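Local coordinates for hypothetical 39.9 kDa protein (Saccharomyces cerevisiae, PDB 2GA8) that acts as an ATP-dependent P-loop kinase that could take part in assembling the endoplasmic reticulum membrane, at residues Val76-Leu82 with Pro108-Ser112; Ala131-Arg135 with Asn194-Leu198; Ala156-Pro160 with Gln253-Ser257; Tyr299-Glu304 with Arg323-Arg327. One frame throughout, in Å; residues are numbered along the deposited sequence.

Interaction 1: residues Val76-Leu82 with Pro108-Ser112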
loop_
_atom_site.group_PDB
_atom_site.type_symbol
_atom_site.label_atom_id
_atom_site.label_comp_id
_atom_site.label_asym_id
_atom_site.label_seq_id
_atom_site.Cartn_x
_atom_site.Cartn_y
_atom_site.Cartn_z
ATOM N N VAL A 76 5.650 15.429 -6.790
ATOM C CA VAL A 76 5.182 16.211 -5.656
ATOM C C VAL A 76 5.260 17.723 -5.827
ATOM O O VAL A 76 5.463 18.454 -4.858
ATOM C CB VAL A 76 5.939 15.807 -4.375
ATOM C CG1 VAL A 76 5.616 14.363 -4.025
ATOM C CG2 VAL A 76 7.438 15.978 -4.577
ATOM N N ASP A 77 5.090 18.189 -7.060
ATOM C CA ASP A 77 5.123 19.618 -7.343
ATOM C C ASP A 77 3.893 20.302 -6.739
ATOM O O ASP A 77 3.934 21.482 -6.398
ATOM C CB ASP A 77 5.155 19.849 -8.855
ATOM C CG ASP A 77 4.014 19.152 -9.575
ATOM O OD1 ASP A 77 2.842 19.476 -9.289
ATOM O OD2 ASP A 77 4.290 18.277 -10.423
ATOM N N SER A 78 2.806 19.547 -6.606
ATOM C CA SER A 78 1.555 20.068 -6.056
ATOM C C SER A 78 1.610 20.243 -4.538
ATOM O O SER A 78 0.720 20.854 -3.945
ATOM C CB SER A 78 0.396 19.129 -6.407
ATOM O OG SER A 78 0.284 18.947 -7.807
ATOM N N LEU A 79 2.651 19.704 -3.914
ATOM C CA LEU A 79 2.804 19.796 -2.467
ATOM C C LEU A 79 3.639 20.998 -2.057
ATOM O O LEU A 79 4.559 21.392 -2.767
ATOM C CB LEU A 79 3.463 18.531 -1.922
ATOM C CG LEU A 79 2.718 17.207 -2.101
ATOM C CD1 LEU A 79 3.498 16.114 -1.377
ATOM C CD2 LEU A 79 1.304 17.319 -1.547
ATOM N N LYS A 80 3.319 21.578 -0.906
ATOM C CA LYS A 80 4.079 22.723 -0.433
ATOM C C LYS A 80 5.369 22.210 0.193
ATOM O O LYS A 80 5.409 21.113 0.761
ATOM C CB LYS A 80 3.271 23.536 0.588
ATOM C CG LYS A 80 3.591 23.246 2.045
ATOM C CD LYS A 80 2.812 24.177 2.971
ATOM C CE LYS A 80 3.203 23.967 4.425
ATOM N NZ LYS A 80 4.644 24.274 4.643
ATOM N N THR A 81 6.430 22.998 0.073
ATOM C CA THR A 81 7.720 22.613 0.621
ATOM C C THR A 81 7.804 22.924 2.106
ATOM O O THR A 81 7.434 24.015 2.545
ATOM C CB THR A 81 8.872 23.355 -0.100
ATOM O OG1 THR A 81 8.831 23.053 -1.498
ATOM C CG2 THR A 81 10.218 22.933 0.461
ATOM N N LEU A 82 8.272 21.957 2.883
ATOM C CA LEU A 82 8.441 22.164 4.309
ATOM C C LEU A 82 9.742 22.949 4.390
ATOM O O LEU A 82 10.822 22.385 4.219
ATOM C CB LEU A 82 8.587 20.826 5.038
ATOM C CG LEU A 82 8.637 20.885 6.568
ATOM C CD1 LEU A 82 7.360 21.524 7.111
ATOM C CD2 LEU A 82 8.805 19.482 7.121
ATOM N N PRO A 108 0.034 16.701 3.042
ATOM C CA PRO A 108 1.413 16.212 3.000
ATOM C C PRO A 108 2.332 17.332 2.530
ATOM O O PRO A 108 1.925 18.182 1.733
ATOM C CB PRO A 108 1.350 15.075 1.983
ATOM C CG PRO A 108 -0.058 14.578 2.111
ATOM C CD PRO A 108 -0.850 15.857 2.218
ATOM N N VAL A 109 3.558 17.334 3.034
ATOM C CA VAL A 109 4.542 18.335 2.649
ATOM C C VAL A 109 5.816 17.616 2.210
ATOM O O VAL A 109 6.044 16.460 2.574
ATOM C CB VAL A 109 4.844 19.310 3.816
ATOM C CG1 VAL A 109 3.585 20.092 4.167
ATOM C CG2 VAL A 109 5.344 18.547 5.032
ATOM N N LYS A 110 6.639 18.304 1.425
ATOM C CA LYS A 110 7.874 17.727 0.908
ATOM C C LYS A 110 9.116 18.497 1.337
ATOM O O LYS A 110 9.029 19.647 1.764
ATOM C CB LYS A 110 7.826 17.712 -0.618
ATOM C CG LYS A 110 7.774 19.113 -1.215
ATOM C CD LYS A 110 7.624 19.097 -2.722
ATOM C CE LYS A 110 7.530 20.513 -3.270
ATOM N NZ LYS A 110 7.222 20.530 -4.729
ATOM N N TYR A 111 10.269 17.847 1.211
ATOM C CA TYR A 111 11.549 18.463 1.542
ATOM C C TYR A 111 12.705 17.564 1.123
ATOM O O TYR A 111 12.561 16.344 1.040
ATOM C CB TYR A 111 11.634 18.778 3.041
ATOM C CG TYR A 111 11.680 17.576 3.954
ATOM C CD1 TYR A 111 12.891 16.968 4.283
ATOM C CD2 TYR A 111 10.510 17.049 4.497
ATOM C CE1 TYR A 111 12.936 15.870 5.134
ATOM C CE2 TYR A 111 10.542 15.950 5.348
ATOM C CZ TYR A 111 11.757 15.366 5.662
ATOM O OH TYR A 111 11.786 14.282 6.502
ATOM N N SER A 112 13.848 18.181 0.844
ATOM C CA SER A 112 15.036 17.447 0.429
ATOM C C SER A 112 15.681 16.751 1.621
ATOM O O SER A 112 16.106 17.403 2.576
ATOM C CB SER A 112 16.039 18.403 -0.218
ATOM O OG SER A 112 15.442 19.089 -1.305
HETATM O O HOH W 1 1.015 20.645 0.821
#
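Lys110 lies like a rod in the hollow made by the bend of Val76-Leu79 ahead of Thr81. CG stands between the backbone N and the carbonyl carbon (chi1 64°) and the rest of the chain runs straight, which carries CD to 3.6 Å from Val76 CG2 and NZ to 2.7 Å from Val76 O. That bond comes from above the carbonyl plane, while Leu79 N, closing the type I turn from Val76 to Leu79, reaches the same oxygen from the other face; two donors thus grip it. Thr81 OG1 sits over the lysine at 3.4 Å from CE. Cutting Lys110 back to an alanine would probably leave Val76 O with only the Leu79 amide of its two donors and open a groove between Val76 and Thr81.

Two bumps fill the remaining hollows. Leu79 puts its branched end against Pro108, CD1 lying 4.1 Å from CB of that proline. On the face opposite Lys110, Val109 is a small ridge flanked by two side chains: its CG1 meets Lys80 CG, and its CG2 lies 4.0 Å from Leu82 CB. The Leu82 side chain lies beside Tyr111 and runs the same way, the two CD2 atoms in contact. A water joins Lys80 N to Pro108 O.

Two backbone bonds, Lys110 N to Lys80 O and Leu82 N to Lys110 O (2.7 Å, 175° at the hydrogen), set the parallel pairing of Thr81 with Lys110. With helix 84-92 linking the two strands along the chain, this is a beta-alpha-beta unit at the edge of the mixed sheet, where strand 80-81 is outermost.

Interaction 2: residues Ala131-Arg135 with Asn194-Leu198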
loop_
_atom_site.group_PDB
_atom_site.type_symbol
_atom_site.label_atom_id
_atom_site.label_comp_id
_atom_site.label_asym_id
_atom_site.label_seq_id
_atom_site.Cartn_x
_atom_site.Cartn_y
_atom_site.Cartn_z
ATOM N N ALA A 131 8.242 8.880 10.255
ATOM C CA ALA A 131 8.073 7.434 10.378
ATOM C C ALA A 131 7.269 6.820 9.231
ATOM O O ALA A 131 7.445 5.648 8.906
ATOM C CB ALA A 131 7.418 7.093 11.712
ATOM N N ASN A 132 6.381 7.603 8.625
ATOM C CA ASN A 132 5.571 7.100 7.516
ATOM C C ASN A 132 5.929 7.817 6.220
ATOM O O ASN A 132 5.143 7.846 5.275
ATOM C CB ASN A 132 4.082 7.312 7.806
ATOM C CG ASN A 132 3.658 6.718 9.133
ATOM O OD1 ASN A 132 3.133 7.416 9.996
ATOM N ND2 ASN A 132 3.880 5.421 9.298
ATOM N N ALA A 133 7.121 8.399 6.177
ATOM C CA ALA A 133 7.554 9.133 4.997
ATOM C C ALA A 133 7.669 8.284 3.737
ATOM O O ALA A 133 8.039 7.107 3.787
ATOM C CB ALA A 133 8.900 9.818 5.273
ATOM N N ILE A 134 7.329 8.906 2.614
ATOM C CA ILE A 134 7.446 8.300 1.291
ATOM C C ILE A 134 8.683 9.010 0.748
ATOM O O ILE A 134 8.825 10.219 0.933
ATOM C CB ILE A 134 6.241 8.651 0.392
ATOM C CG1 ILE A 134 4.974 7.990 0.942
ATOM C CG2 ILE A 134 6.516 8.218 -1.050
ATOM C CD1 ILE A 134 3.691 8.550 0.350
ATOM N N ARG A 135 9.581 8.274 0.102
ATOM C CA ARG A 135 10.792 8.886 -0.435
ATOM C C ARG A 135 10.889 8.698 -1.936
ATOM O O ARG A 135 10.655 7.608 -2.453
ATOM C CB ARG A 135 12.032 8.305 0.251
ATOM C CG ARG A 135 12.124 8.671 1.726
ATOM C CD ARG A 135 13.467 8.280 2.323
ATOM N NE ARG A 135 13.607 8.785 3.687
ATOM C CZ ARG A 135 12.857 8.392 4.711
ATOM N NH1 ARG A 135 11.909 7.479 4.532
ATOM N NH2 ARG A 135 13.044 8.920 5.913
ATOM N N ASN A 194 -0.946 10.416 4.260
ATOM C CA ASN A 194 0.187 10.048 3.424
ATOM C C ASN A 194 -0.074 8.818 2.563
ATOM O O ASN A 194 0.522 8.676 1.496
ATOM C CB ASN A 194 1.454 9.854 4.271
ATOM C CG ASN A 194 2.675 10.510 3.646
ATOM O OD1 ASN A 194 3.810 10.075 3.850
ATOM N ND2 ASN A 194 2.445 11.570 2.885
ATOM N N PHE A 195 -0.952 7.922 3.007
ATOM C CA PHE A 195 -1.244 6.759 2.183
ATOM C C PHE A 195 -2.003 7.254 0.952
ATOM O O PHE A 195 -1.757 6.820 -0.171
ATOM C CB PHE A 195 -2.095 5.734 2.926
ATOM C CG PHE A 195 -2.216 4.436 2.190
ATOM C CD1 PHE A 195 -1.219 3.473 2.294
ATOM C CD2 PHE A 195 -3.269 4.214 1.311
ATOM C CE1 PHE A 195 -1.265 2.308 1.529
ATOM C CE2 PHE A 195 -3.323 3.054 0.538
ATOM C CZ PHE A 195 -2.321 2.104 0.648
ATOM N N LEU A 196 -2.942 8.166 1.172
ATOM C CA LEU A 196 -3.695 8.730 0.064
ATOM C C LEU A 196 -2.705 9.428 -0.868
ATOM O O LEU A 196 -2.831 9.354 -2.090
ATOM C CB LEU A 196 -4.731 9.736 0.574
ATOM C CG LEU A 196 -5.504 10.502 -0.507
ATOM C CD1 LEU A 196 -6.227 9.510 -1.417
ATOM C CD2 LEU A 196 -6.505 11.456 0.155
ATOM N N GLN A 197 -1.703 10.091 -0.294
ATOM C CA GLN A 197 -0.715 10.782 -1.107
ATOM C C GLN A 197 0.068 9.779 -1.950
ATOM O O GLN A 197 0.412 10.064 -3.092
ATOM C CB GLN A 197 0.238 11.600 -0.229
ATOM C CG GLN A 197 1.102 12.586 -1.009
ATOM C CD GLN A 197 0.282 13.543 -1.868
ATOM O OE1 GLN A 197 -0.747 14.056 -1.437
ATOM N NE2 GLN A 197 0.750 13.796 -3.085
ATOM N N LEU A 198 0.358 8.605 -1.396
ATOM C CA LEU A 198 1.065 7.594 -2.178
ATOM C C LEU A 198 0.167 7.200 -3.350
ATOM O O LEU A 198 0.643 7.014 -4.468
ATOM C CB LEU A 198 1.377 6.354 -1.327
ATOM C CG LEU A 198 1.952 5.148 -2.086
ATOM C CD1 LEU A 198 3.274 5.527 -2.741
ATOM C CD2 LEU A 198 2.152 3.976 -1.119
#
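Ile134 and Leu198 approach to 7.3 Å between CA atoms, and Asn132 and Asn194 to 7.4 Å, so the chain entering strand 134-136 passes a single turn of helix 192-206 at side-chain distance, with no clear backbone hydrogen bond between them.

Ile134 carries the contact. Its CG1 is anti to the carbonyl carbon (chi1 -67°) and CD1 continues the extended branch (chi2 165°), which drives the methyl into the helix surface. There CD1 rests 3.6 Å from Leu198 CB and 3.4 Å from Asn194 O. That carbonyl oxygen is already engaged within the helix by Leu198 N at 2.9 Å, so the methyl packs against a satisfied i to i+4 bond and against the first carbon of the side chain one turn on. Leu198 touches it by its CB.

The Asn194 side chain and Ile134 overlap lengthwise, each running toward the other's backbone, so the amide of Asn194 lies alongside the isoleucine branch and close to the backbone of Asn132. The Asn132 side chain begins toward the helix, yet its ND2 is hydrogen-bonded to Gly163 O and His165 O, which fixes the amide to a neighbouring loop. All six touching residues are buried, although only 196 Å² is covered between the segments.

Within the fold, the turn of helix 192-206 lies against the mixed sheet: Asn194 and Gln197 also touch Val124 of strand 123-125, whose backbone is hydrogen-bonded to Ile134. From the same turn, Leu196 packs on Asn276, Lys279 and Thr283 of helix 275-285, and Phe195 meets Phe164 edge-to-face and touches Ile280 of that helix.

Interaction 3: residues Ala156-Pro160 with Gln253-Ser257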
loop_
_atom_site.group_PDB
_atom_site.type_symbol
_atom_site.label_atom_id
_atom_site.label_comp_id
_atom_site.label_asym_id
_atom_site.label_seq_id
_atom_site.Cartn_x
_atom_site.Cartn_y
_atom_site.Cartn_z
ATOM N N ALA A 156 6.360 -6.610 -10.636
ATOM C CA ALA A 156 5.287 -6.497 -9.654
ATOM C C ALA A 156 5.869 -6.244 -8.272
ATOM O O ALA A 156 6.893 -6.820 -7.900
ATOM C CB ALA A 156 4.442 -7.772 -9.648
ATOM N N GLN A 157 5.211 -5.374 -7.515
ATOM C CA GLN A 157 5.644 -5.040 -6.167
ATOM C C GLN A 157 4.404 -4.915 -5.297
ATOM O O GLN A 157 3.323 -4.630 -5.799
ATOM C CB GLN A 157 6.407 -3.710 -6.174
ATOM C CG GLN A 157 6.894 -3.238 -4.810
ATOM C CD GLN A 157 7.792 -4.246 -4.113
ATOM O OE1 GLN A 157 7.337 -5.298 -3.656
ATOM N NE2 GLN A 157 9.080 -3.926 -4.030
ATOM N N ILE A 158 4.557 -5.154 -4.001
ATOM C CA ILE A 158 3.433 -5.038 -3.083
ATOM C C ILE A 158 3.590 -3.793 -2.227
ATOM O O ILE A 158 4.703 -3.346 -1.947
ATOM C CB ILE A 158 3.332 -6.255 -2.125
ATOM C CG1 ILE A 158 4.655 -6.438 -1.376
ATOM C CG2 ILE A 158 2.972 -7.520 -2.911
ATOM C CD1 ILE A 158 4.610 -7.532 -0.319
ATOM N N VAL A 159 2.461 -3.221 -1.828
ATOM C CA VAL A 159 2.473 -2.054 -0.959
ATOM C C VAL A 159 1.573 -2.393 0.222
ATOM O O VAL A 159 0.349 -2.333 0.121
ATOM C CB VAL A 159 1.915 -0.784 -1.651
ATOM C CG1 VAL A 159 1.743 0.335 -0.619
ATOM C CG2 VAL A 159 2.859 -0.328 -2.750
ATOM N N PRO A 160 2.170 -2.820 1.341
ATOM C CA PRO A 160 1.345 -3.146 2.505
ATOM C C PRO A 160 0.949 -1.832 3.169
ATOM O O PRO A 160 1.730 -0.879 3.198
ATOM C CB PRO A 160 2.288 -3.965 3.385
ATOM C CG PRO A 160 3.288 -4.536 2.398
ATOM C CD PRO A 160 3.534 -3.344 1.508
ATOM N N GLN A 253 11.110 0.164 2.867
ATOM C CA GLN A 253 11.073 -1.294 2.863
ATOM C C GLN A 253 10.628 -1.833 1.515
ATOM O O GLN A 253 10.913 -2.980 1.165
ATOM C CB GLN A 253 10.134 -1.802 3.959
ATOM C CG GLN A 253 10.637 -1.502 5.352
ATOM C CD GLN A 253 11.910 -2.259 5.681
ATOM O OE1 GLN A 253 12.741 -1.791 6.457
ATOM N NE2 GLN A 253 12.061 -3.443 5.100
ATOM N N TYR A 254 9.926 -1.002 0.753
ATOM C CA TYR A 254 9.452 -1.415 -0.554
ATOM C C TYR A 254 9.789 -0.345 -1.577
ATOM O O TYR A 254 9.515 0.833 -1.365
ATOM C CB TYR A 254 7.940 -1.646 -0.514
ATOM C CG TYR A 254 7.516 -2.596 0.581
ATOM C CD1 TYR A 254 7.585 -3.977 0.402
ATOM C CD2 TYR A 254 7.086 -2.112 1.818
ATOM C CE1 TYR A 254 7.236 -4.853 1.429
ATOM C CE2 TYR A 254 6.741 -2.973 2.846
ATOM C CZ TYR A 254 6.818 -4.342 2.647
ATOM O OH TYR A 254 6.478 -5.196 3.670
ATOM N N CYS A 255 10.409 -0.757 -2.675
ATOM C CA CYS A 255 10.753 0.181 -3.726
ATOM C C CYS A 255 9.900 -0.057 -4.958
ATOM O O CYS A 255 9.802 -1.182 -5.451
ATOM C CB CYS A 255 12.217 0.053 -4.138
ATOM S SG CYS A 255 12.601 1.110 -5.567
ATOM N N ILE A 256 9.274 1.008 -5.441
ATOM C CA ILE A 256 8.469 0.940 -6.647
ATOM C C ILE A 256 9.291 1.727 -7.657
ATOM O O ILE A 256 9.416 2.947 -7.546
ATOM C CB ILE A 256 7.099 1.618 -6.450
ATOM C CG1 ILE A 256 6.309 0.871 -5.377
ATOM C CG2 ILE A 256 6.330 1.636 -7.761
ATOM C CD1 ILE A 256 5.037 1.574 -4.957
ATOM N N SER A 257 9.861 1.024 -8.633
ATOM C CA SER A 257 10.711 1.660 -9.639
ATOM C C SER A 257 10.067 1.741 -11.013
ATOM O O SER A 257 8.913 1.354 -11.201
ATOM C CB SER A 257 12.021 0.884 -9.779
ATOM O OG SER A 257 11.788 -0.345 -10.455
#
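Pro160 and Tyr254 reach toward each other and meet ring on face: Pro160 CD stands 3.6 Å from the centroid of the tyrosine ring, 17° off its normal, a CH-pi contact. CG of the proline lies farther along the same ring, 3.5 Å from Tyr254 OH. Ile158 crosses the tyrosine obliquely, its CG1 lying 4.1 Å from CE1.

Gln157 reaches the neighbouring backbone. Its CG is anti to the backbone N (chi1 179°), and the bend at chi2 folds the amide back so that it bonds at both ends. OE1 accepts from Ile158 N at 2.8 Å, in the carbonyl plane and on a lone pair. NE2 gives a straight bond (170°) to Cys255 O at 3.2 Å; that oxygen lies in the glutamine amide plane, while the donor stands above the cysteine carbonyl plane.

The contact joins two sheets: strand 156-160 edges the parallel P-loop kinase core, and strand 248-256 the mixed sheet. The latter bends at Tyr254, where that residue and Gln253 sit opposite Val239 as a classic beta bulge, with Ile256 and the mercury-bound Cys255 beyond the bend. A serine at Tyr254 would probably leave the Pro160 ring without its aromatic partner and open a gap beside Ile158.

Val159 and Ile256 meet nearly perpendicular, Val159 CG2 3.6 Å from Ile256 CD1; Leu198 and Leu202 of helix 192-206 pack on them respectively.

Interaction 4: residues Tyr299-Glu304 with Arg323-Arg327. With SO4 (sulfate ion), chain H.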
loop_
_atom_site.group_PDB
_atom_site.type_symbol
_atom_site.label_atom_id
_atom_site.label_comp_id
_atom_site.label_asym_id
_atom_site.label_seq_id
_atom_site.Cartn_x
_atom_site.Cartn_y
_atom_site.Cartn_z
ATOM N N TYR A 299 -15.443 -17.378 9.167
ATOM C CA TYR A 299 -15.417 -16.892 10.539
ATOM C C TYR A 299 -14.625 -17.746 11.527
ATOM O O TYR A 299 -13.673 -17.269 12.143
ATOM C CB TYR A 299 -16.838 -16.718 11.069
ATOM C CG TYR A 299 -16.912 -15.837 12.295
ATOM C CD1 TYR A 299 -16.963 -14.450 12.172
ATOM C CD2 TYR A 299 -16.918 -16.384 13.580
ATOM C CE1 TYR A 299 -17.024 -13.627 13.289
ATOM C CE2 TYR A 299 -16.974 -15.565 14.710
ATOM C CZ TYR A 299 -17.032 -14.189 14.552
ATOM O OH TYR A 299 -17.123 -13.367 15.653
ATOM N N GLU A 300 -15.028 -19.001 11.685
ATOM C CA GLU A 300 -14.361 -19.896 12.624
ATOM C C GLU A 300 -12.855 -20.023 12.436
ATOM O O GLU A 300 -12.094 -19.891 13.398
ATOM C CB GLU A 300 -15.006 -21.284 12.572
ATOM C CG GLU A 300 -16.238 -21.417 13.452
ATOM C CD GLU A 300 -15.900 -21.381 14.933
ATOM O OE1 GLU A 300 -16.830 -21.457 15.765
ATOM O OE2 GLU A 300 -14.700 -21.279 15.267
ATOM N N ALA A 301 -12.425 -20.288 11.207
ATOM C CA ALA A 301 -11.004 -20.440 10.919
ATOM C C ALA A 301 -10.240 -19.144 11.162
ATOM O O ALA A 301 -9.104 -19.158 11.634
ATOM C CB ALA A 301 -10.808 -20.896 9.482
ATOM N N THR A 302 -10.861 -18.019 10.832
ATOM C CA THR A 302 -10.206 -16.741 11.023
ATOM C C THR A 302 -10.159 -16.395 12.504
ATOM O O THR A 302 -9.167 -15.855 12.995
ATOM C CB THR A 302 -10.935 -15.630 10.253
ATOM O OG1 THR A 302 -10.996 -15.982 8.866
ATOM C CG2 THR A 302 -10.188 -14.309 10.399
ATOM N N GLU A 303 -11.232 -16.715 13.220
ATOM C CA GLU A 303 -11.290 -16.446 14.649
ATOM C C GLU A 303 -10.144 -17.179 15.336
ATOM O O GLU A 303 -9.449 -16.620 16.187
ATOM C CB GLU A 303 -12.614 -16.937 15.223
ATOM C CG GLU A 303 -12.763 -16.705 16.709
ATOM C CD GLU A 303 -14.016 -17.346 17.256
ATOM O OE1 GLU A 303 -14.061 -18.591 17.327
ATOM O OE2 GLU A 303 -14.957 -16.607 17.602
ATOM N N GLU A 304 -9.948 -18.437 14.956
ATOM C CA GLU A 304 -8.890 -19.246 15.542
ATOM C C GLU A 304 -7.524 -18.690 15.176
ATOM O O GLU A 304 -6.628 -18.622 16.017
ATOM C CB GLU A 304 -8.985 -20.695 15.061
ATOM C CG GLU A 304 -7.899 -21.587 15.655
ATOM C CD GLU A 304 -7.835 -22.947 14.998
ATOM O OE1 GLU A 304 -7.516 -23.012 13.792
ATOM O OE2 GLU A 304 -8.103 -23.953 15.687
ATOM N N ARG A 323 -10.117 -15.655 21.427
ATOM C CA ARG A 323 -11.359 -15.798 20.668
ATOM C C ARG A 323 -12.360 -14.742 21.137
ATOM O O ARG A 323 -13.094 -14.163 20.331
ATOM C CB ARG A 323 -11.958 -17.198 20.868
ATOM C CG ARG A 323 -11.136 -18.351 20.290
ATOM C CD ARG A 323 -11.767 -19.706 20.642
ATOM N NE ARG A 323 -10.988 -20.850 20.162
ATOM C CZ ARG A 323 -10.889 -21.210 18.885
ATOM N NH1 ARG A 323 -11.522 -20.520 17.944
ATOM N NH2 ARG A 323 -10.155 -22.263 18.543
ATOM N N GLU A 324 -12.383 -14.496 22.443
ATOM C CA GLU A 324 -13.289 -13.508 23.018
ATOM C C GLU A 324 -12.986 -12.114 22.485
ATOM O O GLU A 324 -13.898 -11.365 22.143
ATOM C CB GLU A 324 -13.184 -13.507 24.544
ATOM C CG GLU A 324 -13.935 -12.362 25.223
ATOM C CD GLU A 324 -15.427 -12.379 24.937
ATOM O OE1 GLU A 324 -16.100 -13.353 25.337
ATOM O OE2 GLU A 324 -15.929 -11.418 24.312
ATOM N N LYS A 325 -11.704 -11.765 22.424
ATOM C CA LYS A 325 -11.303 -10.456 21.920
ATOM C C LYS A 325 -11.724 -10.319 20.461
ATOM O O LYS A 325 -12.152 -9.251 20.023
ATOM C CB LYS A 325 -9.788 -10.271 22.041
ATOM C CG LYS A 325 -9.301 -8.938 21.494
ATOM C CD LYS A 325 -7.813 -8.738 21.691
ATOM C CE LYS A 325 -7.364 -7.411 21.093
ATOM N NZ LYS A 325 -5.907 -7.175 21.280
ATOM N N PHE A 326 -11.595 -11.406 19.710
ATOM C CA PHE A 326 -11.967 -11.413 18.303
ATOM C C PHE A 326 -13.464 -11.152 18.155
ATOM O O PHE A 326 -13.884 -10.308 17.370
ATOM C CB PHE A 326 -11.626 -12.766 17.679
ATOM C CG PHE A 326 -11.950 -12.864 16.215
ATOM C CD1 PHE A 326 -11.071 -12.364 15.257
ATOM C CD2 PHE A 326 -13.127 -13.480 15.789
ATOM C CE1 PHE A 326 -11.355 -12.478 13.905
ATOM C CE2 PHE A 326 -13.423 -13.598 14.438
ATOM C CZ PHE A 326 -12.535 -13.099 13.491
ATOM N N ARG A 327 -14.266 -11.888 18.919
ATOM C CA ARG A 327 -15.715 -11.745 18.846
ATOM C C ARG A 327 -16.242 -10.376 19.263
ATOM O O ARG A 327 -17.200 -9.874 18.669
ATOM C CB ARG A 327 -16.394 -12.819 19.701
ATOM C CG ARG A 327 -16.087 -14.247 19.281
ATOM C CD ARG A 327 -17.012 -15.217 20.005
ATOM N NE ARG A 327 -16.933 -15.081 21.458
ATOM C CZ ARG A 327 -16.214 -15.875 22.248
ATOM N NH1 ARG A 327 -15.509 -16.870 21.726
ATOM N NH2 ARG A 327 -16.203 -15.675 23.558
HETATM S S SO4 H . -15.043 -20.133 23.657
HETATM O O1 SO4 H . -14.943 -19.644 25.045
HETATM O O2 SO4 H . -14.286 -19.234 22.764
HETATM O O3 SO4 H . -14.479 -21.493 23.570
HETATM O O4 SO4 H . -16.459 -20.158 23.243
#
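The Phe326 ring has Glu303 CA over the centre of one face, a CH-pi contact 3.6 Å from the ring centroid, and its edge points at the face of Tyr299. This edge-to-face pair has centroids 5.3 Å apart and planes at 64°; Phe326 CE2 stands above the tyrosine ring, offset toward its rim. The setting is a helix-helix crossing: the axes of 299-304 and 323-327 approach to 9.9 Å, with 122° between their directions, on a P-loop kinase fold in which Thr302 lies near Gly34 of the probable ATP site.

Phe326 leaves its helix with CG anti to the backbone N (chi1 -179°), which sends the ring across to helix 299-312. There CD2 packs 3.4 Å from Glu303 CG, while Thr302 CG2 approaches obliquely near CZ. The aliphatic part of Glu303 therefore serves as floor for the ring, carrying its carboxylate past to Arg323, with OE2 against CG of Arg327.

Arg323 NH1 donates to Glu303 OE1 at 3.2 Å, a bent bond that meets the oxygen on its anti side, tilted out of the carboxylate plane, and forms a salt bridge. The two planes are strongly turned from each other. Glu304 lies alongside the same arginine, and its OE2 makes a long salt bridge to NH2, completing a three-residue network.

Arg327 has its guanidinium edge toward a sulfate ion, probably from the crystallisation liquor, and its NH2 also makes a salt bridge to Glu324 OE1 of its own helix, through a weak hydrogen bond. Arg327 NH1 donates to sulfate O2 at 2.9 Å, with O2 in the guanidinium plane.

Overall arrangement
Interactions 1, 2 and 3 form a continuous region from the mixed sheet through helix 192-206 to strand 156-160 of the parallel core. Interactions 1 and 2, with centres 12 Å apart, touch where Pro108 CG lies 3.7 Å from Gln197 OE1. Interactions 2 and 3, 13 Å between centres, meet through Leu198 CD2 and Val159 CG1 at 3.7 Å, and their segments alternate along the chain. Interaction 4 is separate, its centre 43 Å from that of interaction 1 across the chain's centre. Interactions 3 and 4 both lie near the probable ATP site without touching it: between nearest atoms, the Ile158 side chain is about 6 Å from that of Ser38, and that of Thr302 about 4 Å from Gly34.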